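Local coordinates for AbyA5 (Verrucosispora maris, PDB 4YWF), which probably acts as an esterase-like lyase of the alpha/beta-hydrolase superfamily, eliminating acetate during spirotetronate biosynthesis, at residues 156-161 and 172-177. The protein carries 4 engineered substitutions. Numbering follows the deposited sequence.
Sequences EQWAPI and AVVTEM. Engineered in segment 172-177: M177 (natural residue Leu).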
loop_
_atom_site.group_PDB
_atom_site.type_symbol
_atom_site.label_atom_id
_atom_site.label_comp_id
_atom_site.label_asym_id
_atom_site.label_seq_id
_atom_site.Cartn_x
_atom_site.Cartn_y
_atom_site.Cartn_z
ATOM N N GLU A 156 5.420 -4.559 -5.968
ATOM C CA GLU A 156 6.243 -5.727 -5.974
ATOM C C GLU A 156 6.490 -6.244 -4.560
ATOM O O GLU A 156 6.886 -7.389 -4.397
ATOM C CB GLU A 156 7.578 -5.452 -6.708
ATOM C CG GLU A 156 7.399 -5.361 -8.253
ATOM C CD GLU A 156 6.930 -3.991 -8.715
ATOM O OE1 GLU A 156 7.014 -2.987 -7.921
ATOM O OE2 GLU A 156 6.443 -3.907 -9.851
ATOM N N GLN A 157 6.172 -5.455 -3.537
ATOM C CA GLN A 157 6.306 -5.929 -2.162
ATOM C C GLN A 157 5.270 -7.023 -1.892
ATOM O O GLN A 157 5.521 -7.981 -1.155
ATOM C CB GLN A 157 6.042 -4.754 -1.192
ATOM C CG GLN A 157 6.852 -4.792 0.095
ATOM C CD GLN A 157 6.246 -3.925 1.198
ATOM O OE1 GLN A 157 5.915 -2.752 0.986
ATOM N NE2 GLN A 157 6.103 -4.500 2.386
ATOM N N TRP A 158 4.083 -6.835 -2.473
ATOM C CA TRP A 158 2.940 -7.734 -2.284
ATOM C C TRP A 158 2.677 -8.726 -3.396
ATOM O O TRP A 158 2.042 -9.722 -3.144
ATOM C CB TRP A 158 1.650 -6.907 -2.133
ATOM C CG TRP A 158 1.787 -5.701 -1.309
ATOM C CD1 TRP A 158 1.715 -4.412 -1.738
ATOM C CD2 TRP A 158 2.086 -5.652 0.082
ATOM N NE1 TRP A 158 1.913 -3.560 -0.682
ATOM C CE2 TRP A 158 2.164 -4.300 0.443
ATOM C CE3 TRP A 158 2.306 -6.621 1.052
ATOM C CZ2 TRP A 158 2.420 -3.889 1.751
ATOM C CZ3 TRP A 158 2.526 -6.215 2.360
ATOM C CH2 TRP A 158 2.597 -4.856 2.687
ATOM N N ALA A 159 3.137 -8.453 -4.625
ATOM C CA ALA A 159 2.803 -9.279 -5.762
ATOM C C ALA A 159 3.191 -10.740 -5.653
ATOM O O ALA A 159 2.525 -11.574 -6.221
ATOM C CB ALA A 159 3.395 -8.680 -7.053
ATOM N N PRO A 160 4.269 -11.064 -4.920
ATOM C CA PRO A 160 4.631 -12.465 -4.876
ATOM C C PRO A 160 3.529 -13.339 -4.208
ATOM O O PRO A 160 3.487 -14.561 -4.437
ATOM C CB PRO A 160 5.869 -12.461 -4.013
ATOM C CG PRO A 160 6.470 -11.116 -4.138
ATOM C CD PRO A 160 5.332 -10.199 -4.391
ATOM N N ILE A 161 2.655 -12.739 -3.396
ATOM C CA ILE A 161 1.578 -13.547 -2.750
ATOM C C ILE A 161 0.298 -13.656 -3.565
ATOM O O ILE A 161 -0.620 -14.361 -3.126
ATOM C CB ILE A 161 1.243 -13.128 -1.300
ATOM C CG1 ILE A 161 0.764 -11.672 -1.218
ATOM C CG2 ILE A 161 2.469 -13.396 -0.425
ATOM C CD1 ILE A 161 0.339 -11.234 0.194
ATOM N N ALA A 172 -7.296 -11.156 -7.601
ATOM C CA ALA A 172 -6.418 -10.352 -6.756
ATOM C C ALA A 172 -5.623 -9.395 -7.654
ATOM O O ALA A 172 -5.085 -9.800 -8.670
ATOM C CB ALA A 172 -5.481 -11.232 -5.904
ATOM N N VAL A 173 -5.649 -8.115 -7.304
ATOM C CA VAL A 173 -4.976 -7.090 -8.077
ATOM C C VAL A 173 -4.169 -6.203 -7.142
ATOM O O VAL A 173 -4.735 -5.526 -6.239
ATOM C CB VAL A 173 -5.957 -6.189 -8.768
ATOM C CG1 VAL A 173 -5.205 -5.105 -9.516
ATOM C CG2 VAL A 173 -6.853 -6.987 -9.709
ATOM N N VAL A 174 -2.871 -6.159 -7.347
ATOM C CA VAL A 174 -1.975 -5.476 -6.425
ATOM C C VAL A 174 -1.415 -4.279 -7.224
ATOM O O VAL A 174 -0.884 -4.417 -8.356
ATOM C CB VAL A 174 -0.820 -6.377 -5.960
ATOM C CG1 VAL A 174 0.234 -5.548 -5.231
ATOM C CG2 VAL A 174 -1.336 -7.504 -5.035
ATOM N N THR A 175 -1.595 -3.116 -6.684
ATOM C CA THR A 175 -0.990 -1.936 -7.283
ATOM C C THR A 175 -0.326 -1.086 -6.187
ATOM O O THR A 175 -0.012 -1.614 -5.079
ATOM C CB THR A 175 -2.061 -1.203 -8.115
ATOM O OG1 THR A 175 -1.479 -0.115 -8.865
ATOM C CG2 THR A 175 -3.169 -0.737 -7.201
ATOM N N GLU A 176 -0.156 0.210 -6.462
ATOM C CA GLU A 176 0.621 1.096 -5.604
ATOM C C GLU A 176 0.031 2.509 -5.732
ATOM O O GLU A 176 -0.723 2.790 -6.663
ATOM C CB GLU A 176 2.122 1.093 -6.000
ATOM C CG GLU A 176 2.291 1.318 -7.513
ATOM C CD GLU A 176 3.571 0.698 -8.062
ATOM O OE1 GLU A 176 4.373 0.284 -7.233
ATOM O OE2 GLU A 176 3.762 0.659 -9.315
HETATM N N MSE A 177 0.330 3.372 -4.773
HETATM C CA MSE A 177 -0.270 4.734 -4.738
HETATM C C MSE A 177 0.197 5.659 -5.839
HETATM O O MSE A 177 1.205 5.353 -6.476
HETATM C CB MSE A 177 0.031 5.379 -3.361
HETATM C CG MSE A 177 -0.923 4.775 -2.337
HETATM SE SE MSE A 177 -0.753 5.579 -0.536
HETATM C CE MSE A 177 -1.442 7.390 -1.008
HETATM O O HOH W 1 6.697 -0.263 -8.784
HETATM O O HOH W 2 1.738 -1.121 -2.906
#
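The W158 indole meets V174 at its edge: CG1 of V174 lies near the ring plane, 4.0 Å from W158 CD1 and 3.7 Å from W158 CB. One ring face carries Q157 CB, 4.1 Å above the plane and offset toward the rim, and water 2 sits in plane at the NE1 edge. The W158-V174 contact lies within a beta-alpha-beta crossover of the alpha/beta-hydrolase fold, in which strand 143-148, helix 162-167 and the adjacent parallel strand 171-174 follow one another. With chi1 169°, CG1, anti to the backbone N, is the V174 branch that meets W158, and the two side chains cross at about a right angle. M147 lies against both, extending the apolar cluster onto the sheet.

No direct hydrogen bond links the segments. Water 2 bridges them less surely than water 1: it accepts a weak bond from W158 NE1 (3.3 Å) and probably donates to T175 O, though more acceptors surround it than it has protons. The E156 and E176 carboxylates approach to 4.3 Å between their OE1 atoms, repulsion probably eased by the E176 OE2 salt bridge to K155 and the bond from W132 NE1 to E156 OE2. Water 1 spans them, donating to E156 OE1 at 2.9 Å and to E176 OE1 at 2.8 Å.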